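Local coordinates for penicillin binding protein 2X (Streptococcus thermophilus, PDB 5U47) that probably forms peptide cross-links between neighbouring glycan strands of septal peptidoglycan as a divisome transpeptidase, and is a target of beta-lactam antibiotics, at residues 229-234 against 560-565; 500-506 against 530-536; 30-35 against 181-186. The protein carries 1 engineered substitution. One frame throughout, in Å; residues are numbered along the deposited sequence.

Interaction 1 of 3, residues 229-234 against 560-565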
loop_
_atom_site.group_PDB
_atom_site.type_symbol
_atom_site.label_atom_id
_atom_site.label_comp_id
_atom_site.label_asym_id
_atom_site.label_seq_id
_atom_site.Cartn_x
_atom_site.Cartn_y
_atom_site.Cartn_z
ATOM N N PHE A 229 -16.123 -4.095 -6.047
ATOM C CA PHE A 229 -17.235 -3.194 -5.838
ATOM C C PHE A 229 -16.757 -1.743 -5.780
ATOM O O PHE A 229 -17.388 -0.863 -6.364
ATOM C CB PHE A 229 -17.957 -3.600 -4.557
ATOM C CG PHE A 229 -19.245 -2.921 -4.350
ATOM C CD1 PHE A 229 -20.413 -3.464 -4.850
ATOM C CD2 PHE A 229 -19.306 -1.752 -3.627
ATOM C CE1 PHE A 229 -21.622 -2.832 -4.649
ATOM C CE2 PHE A 229 -20.498 -1.114 -3.425
ATOM C CZ PHE A 229 -21.664 -1.646 -3.939
ATOM N N LEU A 230 -15.627 -1.494 -5.100
ATOM C CA LEU A 230 -15.062 -0.146 -5.026
ATOM C C LEU A 230 -14.699 0.415 -6.415
ATOM O O LEU A 230 -14.922 1.609 -6.686
ATOM C CB LEU A 230 -13.805 -0.123 -4.134
ATOM C CG LEU A 230 -13.047 1.198 -4.071
ATOM C CD1 LEU A 230 -13.923 2.297 -3.523
ATOM C CD2 LEU A 230 -11.790 1.068 -3.235
ATOM N N GLU A 231 -14.113 -0.428 -7.270
ATOM C CA GLU A 231 -13.700 -0.011 -8.631
ATOM C C GLU A 231 -14.908 0.491 -9.429
ATOM O O GLU A 231 -14.849 1.525 -10.077
ATOM C CB GLU A 231 -13.001 -1.157 -9.397
ATOM C CG GLU A 231 -11.693 -1.686 -8.784
ATOM C CD GLU A 231 -10.444 -0.805 -8.980
ATOM O OE1 GLU A 231 -10.394 -0.035 -9.955
ATOM O OE2 GLU A 231 -9.474 -0.920 -8.169
ATOM N N THR A 232 -16.001 -0.249 -9.366
ATOM C CA THR A 232 -17.230 0.135 -10.046
ATOM C C THR A 232 -17.752 1.475 -9.534
ATOM O O THR A 232 -18.076 2.355 -10.331
ATOM C CB THR A 232 -18.314 -0.929 -9.842
ATOM O OG1 THR A 232 -17.818 -2.195 -10.272
ATOM C CG2 THR A 232 -19.585 -0.570 -10.585
ATOM N N GLN A 233 -17.824 1.645 -8.219
ATOM C CA GLN A 233 -18.328 2.910 -7.664
ATOM C C GLN A 233 -17.393 4.074 -7.900
ATOM O O GLN A 233 -17.863 5.190 -8.070
ATOM C CB GLN A 233 -18.672 2.797 -6.176
ATOM C CG GLN A 233 -19.723 1.763 -5.913
ATOM C CD GLN A 233 -20.960 2.005 -6.745
ATOM O OE1 GLN A 233 -21.342 1.148 -7.499
ATOM N NE2 GLN A 233 -21.545 3.223 -6.662
ATOM N N MET A 234 -16.083 3.808 -7.938
ATOM C CA MET A 234 -15.119 4.851 -8.210
ATOM C C MET A 234 -15.248 5.329 -9.660
ATOM O O MET A 234 -15.091 6.510 -9.924
ATOM C CB MET A 234 -13.697 4.371 -7.943
ATOM C CG MET A 234 -12.740 5.500 -7.751
ATOM S SD MET A 234 -13.116 6.428 -6.230
ATOM C CE MET A 234 -11.623 7.392 -6.264
ATOM N N THR A 560 -22.062 8.580 -3.776
ATOM C CA THR A 560 -21.845 7.647 -4.860
ATOM C C THR A 560 -20.797 6.582 -4.516
ATOM O O THR A 560 -20.932 5.420 -4.893
ATOM C CB THR A 560 -21.392 8.411 -6.135
ATOM O OG1 THR A 560 -22.394 9.373 -6.487
ATOM C CG2 THR A 560 -21.166 7.462 -7.303
ATOM N N VAL A 561 -19.783 6.969 -3.761
ATOM C CA VAL A 561 -18.678 6.064 -3.465
ATOM C C VAL A 561 -18.662 5.580 -2.005
ATOM O O VAL A 561 -18.500 4.396 -1.767
ATOM C CB VAL A 561 -17.328 6.678 -3.949
ATOM C CG1 VAL A 561 -17.002 7.966 -3.235
ATOM C CG2 VAL A 561 -16.193 5.689 -3.780
ATOM N N VAL A 562 -18.902 6.458 -1.037
ATOM C CA VAL A 562 -18.848 6.052 0.358
ATOM C C VAL A 562 -20.010 5.137 0.782
ATOM O O VAL A 562 -19.773 4.047 1.295
ATOM C CB VAL A 562 -18.771 7.271 1.305
ATOM C CG1 VAL A 562 -18.676 6.827 2.763
ATOM C CG2 VAL A 562 -17.585 8.147 0.941
ATOM N N ASN A 563 -21.244 5.549 0.522
ATOM C CA ASN A 563 -22.422 4.797 1.002
ATOM C C ASN A 563 -22.466 3.325 0.588
ATOM O O ASN A 563 -22.545 2.457 1.452
ATOM C CB ASN A 563 -23.772 5.498 0.619
ATOM C CG ASN A 563 -23.875 6.924 1.148
ATOM O OD1 ASN A 563 -22.873 7.562 1.422
ATOM N ND2 ASN A 563 -25.099 7.432 1.273
ATOM N N PRO A 564 -22.424 3.038 -0.726
ATOM C CA PRO A 564 -22.537 1.625 -1.097
ATOM C C PRO A 564 -21.321 0.772 -0.708
ATOM O O PRO A 564 -21.475 -0.407 -0.415
ATOM C CB PRO A 564 -22.772 1.672 -2.605
ATOM C CG PRO A 564 -22.279 2.996 -3.054
ATOM C CD PRO A 564 -22.339 3.925 -1.901
ATOM N N VAL A 565 -20.131 1.361 -0.686
ATOM C CA VAL A 565 -18.917 0.607 -0.340
ATOM C C VAL A 565 -18.924 0.248 1.136
ATOM O O VAL A 565 -18.697 -0.911 1.485
ATOM C CB VAL A 565 -17.646 1.370 -0.756
ATOM C CG1 VAL A 565 -16.374 0.647 -0.242
ATOM C CG2 VAL A 565 -17.623 1.491 -2.277
#

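Interaction 2 of 3, residues 500-506 against 530-536. Engineered in segment 500-506: Thr503 (natural residue Ala).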
loop_
_atom_site.group_PDB
_atom_site.type_symbol
_atom_site.label_atom_id
_atom_site.label_comp_id
_atom_site.label_asym_id
_atom_site.label_seq_id
_atom_site.Cartn_x
_atom_site.Cartn_y
_atom_site.Cartn_z
ATOM N N ASN A 500 -27.127 3.077 10.637
ATOM C CA ASN A 500 -26.045 3.408 11.572
ATOM C C ASN A 500 -25.773 4.891 11.638
ATOM O O ASN A 500 -26.002 5.620 10.665
ATOM C CB ASN A 500 -24.712 2.786 11.118
ATOM C CG ASN A 500 -24.636 1.304 11.338
ATOM O OD1 ASN A 500 -24.638 0.519 10.391
ATOM N ND2 ASN A 500 -24.566 0.909 12.588
ATOM N N ASP A 501 -25.264 5.327 12.794
ATOM C CA ASP A 501 -24.738 6.671 12.944
ATOM C C ASP A 501 -23.373 6.601 12.257
ATOM O O ASP A 501 -22.627 5.624 12.434
ATOM C CB ASP A 501 -24.530 7.051 14.409
ATOM C CG ASP A 501 -25.826 7.331 15.146
ATOM O OD1 ASP A 501 -26.837 7.754 14.529
ATOM O OD2 ASP A 501 -25.813 7.157 16.375
ATOM N N VAL A 502 -23.045 7.628 11.487
ATOM C CA VAL A 502 -21.798 7.647 10.749
ATOM C C VAL A 502 -20.998 8.881 11.141
ATOM O O VAL A 502 -21.497 10.003 11.129
ATOM C CB VAL A 502 -22.028 7.660 9.228
ATOM C CG1 VAL A 502 -20.727 7.368 8.501
ATOM C CG2 VAL A 502 -23.084 6.625 8.815
ATOM N N THR A 503 -19.754 8.638 11.488
ATOM C CA THR A 503 -18.795 9.664 11.892
ATOM C C THR A 503 -18.117 10.160 10.615
ATOM O O THR A 503 -17.404 9.399 9.940
ATOM C CB THR A 503 -17.812 9.021 12.899
ATOM O OG1 THR A 503 -18.416 9.072 14.197
ATOM C CG2 THR A 503 -16.440 9.696 12.939
ATOM N N VAL A 504 -18.348 11.423 10.255
ATOM C CA VAL A 504 -17.783 11.939 9.025
ATOM C C VAL A 504 -17.158 13.320 9.163
ATOM O O VAL A 504 -17.498 14.078 10.069
ATOM C CB VAL A 504 -18.874 12.012 7.947
ATOM C CG1 VAL A 504 -19.476 10.630 7.703
ATOM C CG2 VAL A 504 -19.982 12.982 8.373
ATOM N N LYS A 505 -16.233 13.628 8.256
ATOM C CA LYS A 505 -15.664 14.974 8.136
ATOM C C LYS A 505 -15.252 15.170 6.701
ATOM O O LYS A 505 -14.530 14.353 6.129
ATOM C CB LYS A 505 -14.470 15.215 9.055
ATOM C CG LYS A 505 -13.943 16.667 9.000
ATOM C CD LYS A 505 -14.965 17.689 9.521
ATOM C CE LYS A 505 -14.489 19.121 9.358
ATOM N NZ LYS A 505 -14.701 19.643 7.978
ATOM N N SER A 506 -15.695 16.269 6.128
ATOM C CA SER A 506 -15.387 16.605 4.771
ATOM C C SER A 506 -14.213 17.514 4.769
ATOM O O SER A 506 -13.864 18.139 5.782
ATOM C CB SER A 506 -16.555 17.398 4.145
ATOM O OG SER A 506 -16.814 18.575 4.908
ATOM N N VAL A 530 -13.193 13.277 2.017
ATOM C CA VAL A 530 -14.043 12.913 3.132
ATOM C C VAL A 530 -13.474 11.697 3.854
ATOM O O VAL A 530 -12.869 10.802 3.221
ATOM C CB VAL A 530 -15.501 12.618 2.666
ATOM C CG1 VAL A 530 -15.591 11.375 1.787
ATOM C CG2 VAL A 530 -16.430 12.467 3.849
ATOM N N VAL A 531 -13.619 11.693 5.177
ATOM C CA VAL A 531 -13.300 10.521 5.976
ATOM C C VAL A 531 -14.606 10.112 6.628
ATOM O O VAL A 531 -15.394 10.990 7.025
ATOM C CB VAL A 531 -12.225 10.759 7.036
ATOM C CG1 VAL A 531 -12.619 11.862 8.028
ATOM C CG2 VAL A 531 -11.916 9.452 7.753
ATOM N N ALA A 532 -14.858 8.805 6.681
ATOM C CA ALA A 532 -16.070 8.253 7.271
ATOM C C ALA A 532 -15.712 7.014 8.091
ATOM O O ALA A 532 -14.829 6.229 7.702
ATOM C CB ALA A 532 -17.065 7.902 6.178
ATOM N N MET A 533 -16.375 6.874 9.238
ATOM C CA MET A 533 -16.176 5.772 10.156
ATOM C C MET A 533 -17.536 5.250 10.587
ATOM O O MET A 533 -18.416 6.012 10.967
ATOM C CB MET A 533 -15.362 6.211 11.385
ATOM C CG MET A 533 -14.010 6.811 11.030
ATOM S SD MET A 533 -13.140 7.391 12.475
ATOM C CE MET A 533 -11.753 8.299 11.801
ATOM N N VAL A 534 -17.706 3.940 10.516
ATOM C CA VAL A 534 -18.973 3.339 10.830
ATOM C C VAL A 534 -18.744 2.006 11.535
ATOM O O VAL A 534 -17.750 1.320 11.235
ATOM C CB VAL A 534 -19.796 3.144 9.526
ATOM C CG1 VAL A 534 -19.153 2.114 8.615
ATOM C CG2 VAL A 534 -21.234 2.756 9.822
ATOM N N PRO A 535 -19.539 1.683 12.559
ATOM C CA PRO A 535 -20.537 2.564 13.171
ATOM C C PRO A 535 -19.774 3.612 13.975
ATOM O O PRO A 535 -18.601 3.418 14.272
ATOM C CB PRO A 535 -21.336 1.645 14.097
ATOM C CG PRO A 535 -20.847 0.268 13.858
ATOM C CD PRO A 535 -19.543 0.334 13.135
ATOM N N SER A 536 -20.421 4.709 14.325
ATOM C CA SER A 536 -19.726 5.815 14.963
ATOM C C SER A 536 -19.121 5.537 16.339
ATOM O O SER A 536 -17.968 5.869 16.596
ATOM C CB SER A 536 -20.657 7.031 15.044
ATOM O OG SER A 536 -20.012 8.095 15.716
#

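Interaction 3 of 3, residues 30-35 against 181-186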
loop_
_atom_site.group_PDB
_atom_site.type_symbol
_atom_site.label_atom_id
_atom_site.label_comp_id
_atom_site.label_asym_id
_atom_site.label_seq_id
_atom_site.Cartn_x
_atom_site.Cartn_y
_atom_site.Cartn_z
ATOM N N ALA A 30 13.370 -18.845 -11.256
ATOM C CA ALA A 30 12.437 -19.541 -10.391
ATOM C C ALA A 30 11.018 -19.021 -10.649
ATOM O O ALA A 30 10.826 -17.910 -11.166
ATOM C CB ALA A 30 12.810 -19.297 -8.935
ATOM N N LYS A 31 10.030 -19.835 -10.302
ATOM C CA LYS A 31 8.664 -19.408 -10.371
ATOM C C LYS A 31 8.478 -18.258 -9.352
ATOM O O LYS A 31 8.851 -18.374 -8.181
ATOM C CB LYS A 31 7.731 -20.549 -10.005
ATOM C CG LYS A 31 6.279 -20.121 -9.906
ATOM C CD LYS A 31 5.384 -21.215 -9.402
ATOM C CE LYS A 31 3.957 -20.707 -9.331
ATOM N NZ LYS A 31 3.056 -21.711 -8.703
ATOM N N ARG A 32 7.905 -17.160 -9.814
ATOM C CA ARG A 32 7.633 -16.024 -8.966
ATOM C C ARG A 32 6.401 -16.327 -8.121
ATOM O O ARG A 32 5.428 -16.920 -8.606
ATOM C CB ARG A 32 7.393 -14.788 -9.832
ATOM C CG ARG A 32 7.220 -13.485 -9.072
ATOM C CD ARG A 32 7.131 -12.325 -10.058
ATOM N NE ARG A 32 7.010 -11.027 -9.403
ATOM C CZ ARG A 32 8.026 -10.352 -8.872
ATOM N NH1 ARG A 32 9.266 -10.858 -8.878
ATOM N NH2 ARG A 32 7.811 -9.183 -8.306
ATOM N N GLY A 33 6.437 -15.887 -6.871
ATOM C CA GLY A 33 5.349 -16.080 -5.954
ATOM C C GLY A 33 4.066 -15.459 -6.461
ATOM O O GLY A 33 4.084 -14.530 -7.265
ATOM N N THR A 34 2.955 -16.017 -6.000
ATOM C CA THR A 34 1.640 -15.541 -6.360
ATOM C C THR A 34 1.222 -14.505 -5.335
ATOM O O THR A 34 1.542 -14.643 -4.156
ATOM C CB THR A 34 0.643 -16.712 -6.358
ATOM O OG1 THR A 34 0.979 -17.589 -7.414
ATOM C CG2 THR A 34 -0.793 -16.257 -6.551
ATOM N N ILE A 35 0.499 -13.488 -5.796
ATOM C CA ILE A 35 -0.070 -12.460 -4.935
ATOM C C ILE A 35 -1.552 -12.754 -4.872
ATOM O O ILE A 35 -2.228 -12.842 -5.930
ATOM C CB ILE A 35 0.163 -11.036 -5.482
ATOM C CG1 ILE A 35 1.666 -10.758 -5.562
ATOM C CG2 ILE A 35 -0.506 -10.004 -4.570
ATOM C CD1 ILE A 35 2.031 -9.520 -6.357
ATOM N N ASN A 181 9.711 -7.612 -4.076
ATOM C CA ASN A 181 10.434 -8.388 -5.062
ATOM C C ASN A 181 11.352 -9.440 -4.432
ATOM O O ASN A 181 11.480 -10.524 -4.978
ATOM C CB ASN A 181 11.254 -7.469 -5.956
ATOM C CG ASN A 181 11.543 -8.083 -7.291
ATOM O OD1 ASN A 181 10.642 -8.271 -8.095
ATOM N ND2 ASN A 181 12.826 -8.383 -7.550
ATOM N N SER A 182 11.960 -9.136 -3.288
ATOM C CA SER A 182 12.867 -10.092 -2.645
ATOM C C SER A 182 12.123 -11.336 -2.210
ATOM O O SER A 182 12.602 -12.440 -2.428
ATOM C CB SER A 182 13.601 -9.477 -1.458
ATOM O OG SER A 182 14.431 -8.424 -1.892
ATOM N N LEU A 183 10.947 -11.164 -1.611
ATOM C CA LEU A 183 10.135 -12.308 -1.192
ATOM C C LEU A 183 9.520 -13.063 -2.378
ATOM O O LEU A 183 9.520 -14.300 -2.417
ATOM C CB LEU A 183 9.016 -11.847 -0.246
ATOM C CG LEU A 183 9.480 -11.286 1.103
ATOM C CD1 LEU A 183 8.357 -10.546 1.815
ATOM C CD2 LEU A 183 9.999 -12.420 1.952
ATOM N N LEU A 184 9.016 -12.319 -3.355
ATOM C CA LEU A 184 8.329 -12.917 -4.494
ATOM C C LEU A 184 9.243 -13.715 -5.416
ATOM O O LEU A 184 8.793 -14.659 -6.041
ATOM C CB LEU A 184 7.617 -11.841 -5.304
ATOM C CG LEU A 184 6.382 -11.253 -4.628
ATOM C CD1 LEU A 184 5.941 -9.982 -5.340
ATOM C CD2 LEU A 184 5.252 -12.265 -4.594
ATOM N N THR A 185 10.509 -13.307 -5.482
ATOM C CA THR A 185 11.484 -13.899 -6.361
ATOM C C THR A 185 12.102 -15.098 -5.694
ATOM O O THR A 185 12.599 -15.018 -4.568
ATOM C CB THR A 185 12.599 -12.891 -6.706
ATOM O OG1 THR A 185 12.008 -11.731 -7.295
ATOM C CG2 THR A 185 13.614 -13.493 -7.686
ATOM N N GLY A 186 12.075 -16.218 -6.382
ATOM C CA GLY A 186 12.650 -17.417 -5.808
ATOM C C GLY A 186 14.163 -17.410 -5.963
ATOM O O GLY A 186 14.762 -16.402 -6.332
HETATM O O HOH W 1 11.279 -15.751 -9.403
#

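Interaction 1 of 3, residues 229-234 against 560-565
Gln233 faces Val561 and Leu230 faces Val565 where helix segments 229-234 and 560-565 run close to antiparallel, at 153°. The two axes approach to 9.0 Å, and the CA atoms of Gln233 and Val561 to 5.3 Å. Segment 560-565 is kinked: the nitrogens of Asn563 and Pro564 make no bond to the preceding turn, and a proline nitrogen has no hydrogen to offer Thr560 O. Gln233 supplies one from the other helix. Its NE2 lies 2.9 Å from Thr560 O, with an N-H...O angle of 166°, and the bond lies both in the carbonyl plane and in the plane of the Gln233 amide. The bend of the Gln233 chain at chi2 brings the amide alongside the CG corner of the Pro564 ring, NE2 3.7 Å from CG. The Gln233 side chain sits as a knob in the hole formed by Thr560, Val561, Pro564 and Val565. Beside it, Phe229, with CG anti to its backbone N (chi1 -170°), crosses Pro564 at about a right angle and presents its ring edge, CE2 being 3.7 Å from Pro564 CB. The remaining apolar contacts are Leu230 CD1 to Val565 CG2, 4.0 Å, and the sulfur of Met234 (SD) to Val561 CG2, 4.0 Å; Met234 and Val561 lie side by side. Leu230, Met234, Val561 and Val565 also cover strands 245-252, 258-264 and 541-548, so helices 224-241 and 558-572 pack side by side on one face of the five-stranded antiparallel sheet of the transpeptidase fold.

Interaction 2 of 3, residues 500-506 against 530-536
Between Thr503 and Met533 the flat groups that meet are backbone peptides: Thr503 N donates to Met533 O (3.0 Å) and Met533 N to Thr503 O (2.8 Å), both in the carbonyl plane. Helices 416-427 and 463-478 touch the sheet face carrying Thr503, Lys505, Val531 and Met533; helix 558-572 touches Val530 and Ala532 on the other, which Val504 and Ser506 share. Lys505 N bonds Val531 O at 3.0 Å; in the intervening non-hydrogen-bonded pair, Val504 CG1 packs on Ala532 CB at 3.9 Å. The strands are antiparallel at 179°, with 503-510 outermost. Its Lys-Ser pair fits the K(T/S)G-type motif on the strand lining the active-site cleft of penicillin-recognising enzymes. Consistent with that role, the Lys505 chain, bent at chi2 (65°) and again at chi4, brings NZ to 2.8 Å from Ser506 O and to Ser354 OG, and touches Ser295 of a probable SxxK motif. Past the strand ends, Ser536 N makes a weak bond to Asp501 O (3.0 Å). At the end of its strand, Val534 crosses the Asn500 side chain at about a right angle, CG2 to CB 3.7 Å. The hydroxyl of Thr503, an engineered residue, bonds Arg470 O; its 2.4 Å approach from OG1 to Ser536 OG is implausibly short and doubtful.

Interaction 3 of 3, residues 30-35 against 181-186
Arg32 grips Asn181 end-on: NH1 and NH2 each lie 3.0 Å from the single acceptor Asn181 OD1, which sits near the guanidinium plane. Neither bond is straight, the N-H...O angles being 140° and 144°, and both nitrogens reach the oxygen from the same face of the amide. Over one face of the guanidinium lies Leu184 CB, 3.9 Å above its centre, so the CB methylene of Leu184 covers that face while the oxygen holds the edge. The Arg32 chain reaches this far because it is extended from CG to NE, with CG anti to the backbone N (chi1 -175°). One residue on, Gly33 N donates to Leu184 O at 2.8 Å, almost linearly and on a lone pair, and Leu184 CD2 rests on Ile35 CG1 at 4.0 Å. These contacts join the loop between strands 26-28 and 35-36 to the end of short helix 181-184, both in the PBP dimerisation domain. Thr185, the first residue to leave helical geometry, turns its OG1 back to Asn181 O (2.7 Å), which its own N reaches from the opposite face. One water accepts from Gly186 N (3.2 Å) and donates to Ala30 O (2.8 Å). In the second shell, Glu177 forms a salt bridge with Arg32 NE and Gly172 N bonds Asn181 OD1.

How the interactions relate
Interaction 3 is complete before residue 229 is reached, and both segments of interaction 2 fall between residues 234 and 560. Interactions 1 and 2 lie 15 Å apart between centres and share the five-stranded antiparallel sheet of the transpeptidase fold. Helix 558-572 connects them directly: Val562 CG2 packs on Val530 CG1 at 3.9 Å, so this helix packs beside helix 224-241 and on the Val530 and Ala532 face of strand 526-534, while Lys505 lies on the opposite face. Interaction 3 stands apart in the dimerisation domain, its centre about 32 Å from that of interaction 1 and 39 Å from that of interaction 2, with no touching atoms, in keeping with a multidomain protein.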